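Local coordinates for protein acyl-CoA dehydrogenase FadE3 (Mycobacterium smegmatis, PDB 4IV6) that belongs to the acyl-CoA dehydrogenase family of flavoproteins, binds dihydroflavine-adenine dinucleotide and assembles from four chains, at residues 136-142 and 169-175; 314-318 and 383-387. One frame throughout, in Å; residues are numbered along the deposited sequence.

Contact 1. Residues 136-142 and 169-175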
loop_
_atom_site.group_PDB
_atom_site.type_symbol
_atom_site.label_atom_id
_atom_site.label_comp_id
_atom_site.label_asym_id
_atom_site.label_seq_id
_atom_site.Cartn_x
_atom_site.Cartn_y
_atom_site.Cartn_z
ATOM N N GLN B 136 -9.753 -29.503 10.877
ATOM C CA GLN B 136 -10.644 -30.650 10.687
ATOM C C GLN B 136 -9.887 -31.849 10.144
ATOM O O GLN B 136 -10.284 -32.985 10.372
ATOM C CB GLN B 136 -11.802 -30.308 9.718
ATOM C CG GLN B 136 -12.797 -31.441 9.524
ATOM C CD GLN B 136 -13.425 -31.849 10.852
ATOM O OE1 GLN B 136 -14.063 -31.024 11.500
ATOM N NE2 GLN B 136 -13.209 -33.096 11.290
ATOM N N ALA B 137 -8.791 -31.596 9.427
ATOM C CA ALA B 137 -7.982 -32.666 8.869
ATOM C C ALA B 137 -6.963 -33.237 9.857
ATOM O O ALA B 137 -6.167 -34.082 9.468
ATOM C CB ALA B 137 -7.265 -32.189 7.623
ATOM N N MET B 138 -6.987 -32.804 11.121
ATOM C CA MET B 138 -5.987 -33.223 12.088
ATOM C C MET B 138 -5.975 -34.747 12.253
ATOM O O MET B 138 -6.999 -35.419 12.073
ATOM C CB MET B 138 -6.204 -32.558 13.440
ATOM C CG MET B 138 -7.479 -32.985 14.196
ATOM S SD MET B 138 -7.560 -32.295 15.872
ATOM C CE MET B 138 -7.741 -30.559 15.527
ATOM N N ARG B 139 -4.810 -35.265 12.595
ATOM C CA ARG B 139 -4.590 -36.707 12.690
ATOM C C ARG B 139 -4.528 -37.178 14.147
ATOM O O ARG B 139 -4.649 -38.381 14.423
ATOM C CB ARG B 139 -3.318 -37.052 11.918
ATOM C CG ARG B 139 -3.440 -36.748 10.420
ATOM C CD ARG B 139 -2.126 -36.994 9.704
ATOM N NE ARG B 139 -1.692 -38.385 9.848
ATOM C CZ ARG B 139 -0.531 -38.878 9.413
ATOM N NH1 ARG B 139 0.361 -38.099 8.780
ATOM N NH2 ARG B 139 -0.267 -40.172 9.599
ATOM N N THR B 140 -4.386 -36.250 15.094
ATOM C CA THR B 140 -4.304 -36.655 16.486
ATOM C C THR B 140 -5.660 -37.152 16.955
ATOM O O THR B 140 -6.674 -36.434 16.892
ATOM C CB THR B 140 -3.760 -35.539 17.385
ATOM O OG1 THR B 140 -2.464 -35.074 16.913
ATOM C CG2 THR B 140 -3.620 -36.038 18.803
ATOM N N VAL B 141 -5.664 -38.378 17.461
ATOM C CA VAL B 141 -6.869 -39.072 17.899
ATOM C C VAL B 141 -6.776 -39.466 19.370
ATOM O O VAL B 141 -5.679 -39.760 19.883
ATOM C CB VAL B 141 -7.132 -40.374 17.094
ATOM C CG1 VAL B 141 -7.469 -40.063 15.654
ATOM C CG2 VAL B 141 -5.954 -41.349 17.168
ATOM N N ALA B 142 -7.931 -39.483 20.035
ATOM C CA ALA B 142 -8.018 -39.934 21.399
ATOM C C ALA B 142 -9.153 -40.934 21.475
ATOM O O ALA B 142 -10.319 -40.582 21.296
ATOM C CB ALA B 142 -8.259 -38.764 22.314
ATOM N N LEU B 169 -5.298 -29.988 24.549
ATOM C CA LEU B 169 -5.027 -30.680 23.295
ATOM C C LEU B 169 -6.302 -30.845 22.499
ATOM O O LEU B 169 -7.209 -31.537 22.946
ATOM C CB LEU B 169 -4.467 -32.069 23.586
ATOM C CG LEU B 169 -4.043 -32.904 22.381
ATOM C CD1 LEU B 169 -2.787 -32.325 21.719
ATOM C CD2 LEU B 169 -3.773 -34.325 22.812
ATOM N N MET B 170 -6.361 -30.256 21.310
ATOM C CA MET B 170 -7.509 -30.464 20.428
ATOM C C MET B 170 -7.215 -31.712 19.626
ATOM O O MET B 170 -6.146 -31.825 19.002
ATOM C CB MET B 170 -7.743 -29.266 19.520
ATOM C CG MET B 170 -9.011 -29.377 18.669
ATOM S SD MET B 170 -9.278 -27.945 17.586
ATOM C CE MET B 170 -9.949 -26.785 18.728
ATOM N N CYS B 171 -8.145 -32.657 19.676
ATOM C CA CYS B 171 -7.947 -33.978 19.086
ATOM C C CYS B 171 -9.274 -34.611 18.704
ATOM O O CYS B 171 -10.323 -34.136 19.099
ATOM C CB CYS B 171 -7.180 -34.869 20.050
ATOM S SG CYS B 171 -7.920 -35.023 21.679
ATOM N N LYS B 172 -9.224 -35.654 17.881
ATOM C CA LYS B 172 -10.417 -36.347 17.433
ATOM C C LYS B 172 -10.786 -37.467 18.386
ATOM O O LYS B 172 -10.118 -38.516 18.420
ATOM C CB LYS B 172 -10.245 -36.888 16.001
ATOM C CG LYS B 172 -10.236 -35.787 14.926
ATOM C CD LYS B 172 -10.025 -36.347 13.527
ATOM C CE LYS B 172 -10.205 -35.256 12.487
ATOM N NZ LYS B 172 -9.696 -35.619 11.149
ATOM N N THR B 173 -11.863 -37.252 19.141
ATOM C CA THR B 173 -12.452 -38.316 19.972
ATOM C C THR B 173 -13.324 -39.241 19.149
ATOM O O THR B 173 -13.562 -40.366 19.566
ATOM C CB THR B 173 -13.247 -37.787 21.183
ATOM O OG1 THR B 173 -14.081 -36.686 20.781
ATOM C CG2 THR B 173 -12.264 -37.333 22.278
ATOM N N ASP B 174 -13.812 -38.768 18.007
ATOM C CA ASP B 174 -14.488 -39.656 17.062
ATOM C C ASP B 174 -14.113 -39.280 15.639
ATOM O O ASP B 174 -14.734 -38.389 15.053
ATOM C CB ASP B 174 -16.005 -39.602 17.249
ATOM C CG ASP B 174 -16.754 -40.524 16.282
ATOM O OD1 ASP B 174 -16.116 -41.348 15.594
ATOM O OD2 ASP B 174 -17.993 -40.395 16.193
ATOM N N PRO B 175 -13.111 -39.976 15.064
ATOM C CA PRO B 175 -12.713 -39.631 13.700
ATOM C C PRO B 175 -13.776 -39.951 12.634
ATOM O O PRO B 175 -13.667 -39.478 11.515
ATOM C CB PRO B 175 -11.416 -40.432 13.471
ATOM C CG PRO B 175 -11.287 -41.385 14.606
ATOM C CD PRO B 175 -12.186 -40.924 15.712
HETATM O O HOH W 1 -12.663 -35.161 9.837
HETATM O O HOH W 2 -7.489 -36.686 9.295
HETATM O O HOH W 3 -12.899 -41.734 22.051
#
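The side chain of Lys-172 runs past Thr-140 and Met-138 to Gln-136, its methylenes passing Met-138 before carbonyls bind the ammonium. Its backbone starts the junction: Lys-172 N gives an almost straight bond to Thr-140 O (2.8 Å, 175°), and its own carbonyl takes Ala-142 N, making a single parallel bridge at Val-141. With CG beside the backbone N (chi1 -71°) and the chain extended beyond, the side chain runs back along the loop. CB stands 3.7 Å from Thr-140 O, CG lies 4.0 Å from Met-138 CG, and CD passes Met-138 O at 3.5 Å. CE is close to both oxygens that NZ binds, 3.1 Å from Gln-136 O. The tip, NZ, reaches two carbonyls: Gln-136 O at 2.8 Å, tilted from that carbonyl's plane, and Met-138 O at 2.9 Å, in plane. Two waters add weak bonds, so the ammonium is held largely by backbone oxygens. Met-138 SD lies by Met-170 O and Cys-171 CA, and CE, bent at chi3, packs on Met-170 CG (3.6 Å) as the two chains cross at about a right angle, while Met-170 also leans on Phe-235 and Met-238 of helix 234-270. The bridge joins strand 141-145 to strand 166-172, consistent with the beta-barrel-like middle domain of acyl-CoA dehydrogenases, where two sheets meet.

Contact 2. Residues 314-318 and 383-387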
loop_
_atom_site.group_PDB
_atom_site.type_symbol
_atom_site.label_atom_id
_atom_site.label_comp_id
_atom_site.label_asym_id
_atom_site.label_seq_id
_atom_site.Cartn_x
_atom_site.Cartn_y
_atom_site.Cartn_z
ATOM N N ARG B 314 -21.309 -8.748 21.974
ATOM C CA ARG B 314 -20.647 -9.541 20.951
ATOM C C ARG B 314 -19.356 -8.846 20.514
ATOM O O ARG B 314 -19.328 -7.645 20.285
ATOM C CB ARG B 314 -21.567 -9.781 19.762
ATOM C CG ARG B 314 -22.045 -8.522 19.054
ATOM C CD ARG B 314 -23.292 -8.882 18.264
ATOM N NE ARG B 314 -23.669 -7.871 17.289
ATOM C CZ ARG B 314 -24.493 -8.106 16.267
ATOM N NH1 ARG B 314 -25.019 -9.323 16.092
ATOM N NH2 ARG B 314 -24.776 -7.138 15.403
ATOM N N CYS B 315 -18.283 -9.613 20.492
ATOM C CA CYS B 315 -16.948 -9.081 20.243
ATOM C C CYS B 315 -16.096 -10.034 19.424
ATOM O O CYS B 315 -14.892 -9.802 19.296
ATOM C CB CYS B 315 -16.251 -8.849 21.584
ATOM S SG CYS B 315 -16.046 -10.427 22.440
ATOM N N ASP B 316 -16.697 -11.095 18.863
ATOM C CA ASP B 316 -15.914 -12.102 18.170
ATOM C C ASP B 316 -15.293 -11.538 16.876
ATOM O O ASP B 316 -14.103 -11.716 16.618
ATOM C CB ASP B 316 -16.709 -13.414 17.941
ATOM C CG ASP B 316 -17.993 -13.226 17.137
ATOM O OD1 ASP B 316 -18.410 -12.087 16.790
ATOM O OD2 ASP B 316 -18.605 -14.266 16.843
ATOM N N MET B 317 -16.083 -10.829 16.094
ATOM C CA MET B 317 -15.586 -10.182 14.873
ATOM C C MET B 317 -14.595 -9.057 15.227
ATOM O O MET B 317 -13.564 -8.889 14.581
ATOM C CB MET B 317 -16.746 -9.631 14.056
ATOM C CG MET B 317 -16.325 -8.933 12.754
ATOM S SD MET B 317 -17.774 -8.321 11.863
ATOM C CE MET B 317 -18.078 -6.765 12.654
ATOM N N GLU B 318 -14.921 -8.292 16.255
ATOM C CA GLU B 318 -14.118 -7.142 16.632
ATOM C C GLU B 318 -12.718 -7.580 17.121
ATOM O O GLU B 318 -11.722 -6.934 16.816
ATOM C CB GLU B 318 -14.870 -6.309 17.679
ATOM C CG GLU B 318 -16.108 -5.612 17.123
ATOM C CD GLU B 318 -17.383 -6.440 17.099
ATOM O OE1 GLU B 318 -17.374 -7.695 17.339
ATOM O OE2 GLU B 318 -18.424 -5.794 16.799
ATOM N N ARG B 383 -23.592 -10.791 10.529
ATOM C CA ARG B 383 -24.024 -9.620 11.267
ATOM C C ARG B 383 -24.762 -8.569 10.487
ATOM O O ARG B 383 -25.536 -7.817 11.080
ATOM C CB ARG B 383 -22.803 -8.955 11.863
ATOM C CG ARG B 383 -22.105 -9.848 12.874
ATOM C CD ARG B 383 -21.922 -9.062 14.095
ATOM N NE ARG B 383 -21.030 -9.652 15.060
ATOM C CZ ARG B 383 -20.230 -8.922 15.823
ATOM N NH1 ARG B 383 -20.253 -7.610 15.712
ATOM N NH2 ARG B 383 -19.452 -9.517 16.704
ATOM N N GLY B 384 -24.491 -8.478 9.181
ATOM C CA GLY B 384 -25.078 -7.436 8.337
ATOM C C GLY B 384 -24.266 -6.132 8.346
ATOM O O GLY B 384 -24.711 -5.118 7.843
ATOM N N GLY B 385 -23.062 -6.161 8.894
ATOM C CA GLY B 385 -22.170 -5.027 8.813
ATOM C C GLY B 385 -21.535 -4.755 10.151
ATOM O O GLY B 385 -21.471 -5.641 10.992
ATOM N N LEU B 386 -21.085 -3.528 10.345
ATOM C CA LEU B 386 -20.470 -3.148 11.610
ATOM C C LEU B 386 -21.550 -2.810 12.640
ATOM O O LEU B 386 -22.643 -2.391 12.297
ATOM C CB LEU B 386 -19.550 -1.921 11.444
ATOM C CG LEU B 386 -18.320 -2.019 10.550
ATOM C CD1 LEU B 386 -17.521 -0.719 10.637
ATOM C CD2 LEU B 386 -17.433 -3.179 10.959
ATOM N N ASP B 387 -21.191 -2.935 13.899
ATOM C CA ASP B 387 -22.085 -2.578 14.979
ATOM C C ASP B 387 -22.039 -1.065 15.173
ATOM O O ASP B 387 -21.131 -0.541 15.822
ATOM C CB ASP B 387 -21.625 -3.286 16.247
ATOM C CG ASP B 387 -22.745 -3.919 16.976
ATOM O OD1 ASP B 387 -23.675 -3.166 17.348
ATOM O OD2 ASP B 387 -22.688 -5.162 17.182
HETATM O O HOH W 4 -26.547 -7.962 13.623
HETATM O O HOH W 5 -20.177 -12.497 14.835
HETATM O O HOH W 6 -18.638 -3.714 14.734
#
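Two arginines lie flat on each other here: the guanidinium groups of Arg-314 and Arg-383 stack with centres 4.3 Å apart and planes only 14° from parallel. The chains slide past each other in opposite directions, which sets Arg-383 CD over the centre of the Arg-314 guanidinium, 3.5 Å from Arg-314 CZ. In exchange, Arg-314 CG sits over one face of the Arg-383 guanidinium, and Met-317 CB lies over the opposite face, so each cation rests partly on hydrocarbon. Arg-314 gets there with CG between the backbone N and the carbonyl carbon (chi1 60°) and the chain extended from there to NE.

Carboxylates gather round the edges. Glu-318 receives Arg-383 end-on, NH1 to OE2 and NH2 to OE1, both at 2.8 Å, the latter through the syn lone pair. Asp-316 OD1 takes a second bond from Arg-383 NH2 at 2.8 Å, with carboxylate and guanidinium nearly coplanar, and the same oxygen accepts Met-317 N in the first turn of helix 316-340. Asp-387 OD2 meets Arg-314 NE at 2.9 Å, in the guanidinium plane, its carboxylate standing almost perpendicular to that plane. Waters extend the network, one linking Asp-316 OD1 to Arg-383 NE, another joining Glu-318 OE2 to the backbone N of Asp-387. Beyond the charges, Met-317 CE touches Leu-386 CD2, and Leu-386 packs on Leu-295 of the second subunit.

Three carboxylates round two stacked guanidinium groups probably balance the paired positive charge, while the arginines in turn should ease the closeness of Glu-318 OE2 and Asp-387 OD2. The ionised forms of all five side chains would thus be mutually stabilising, tying the start of one helix to the end of another and the tail that follows it.

Overall arrangement
The two contacts follow one another along the chain, their nearest atoms about 15 Å apart, and they share no helix or strand. Both mix buried with exposed residues: in contact 1 the methionines and Cys-171 are buried, while contact 2 has exposed charged ends in Arg-314 and Asp-387. Contact 1 is built from beta structure in the middle domain and draws mainly on backbone carbonyls, a lysine and sulphur-bearing apolar side chains, one of which, Met-170, has its side chain about 8 Å from the bound dihydroflavine-adenine dinucleotide. Contact 2 belongs to the helical part near the C-terminus, relies on side-chain ion pairs and borders the second subunit, whereas no other protein chain touches contact 1.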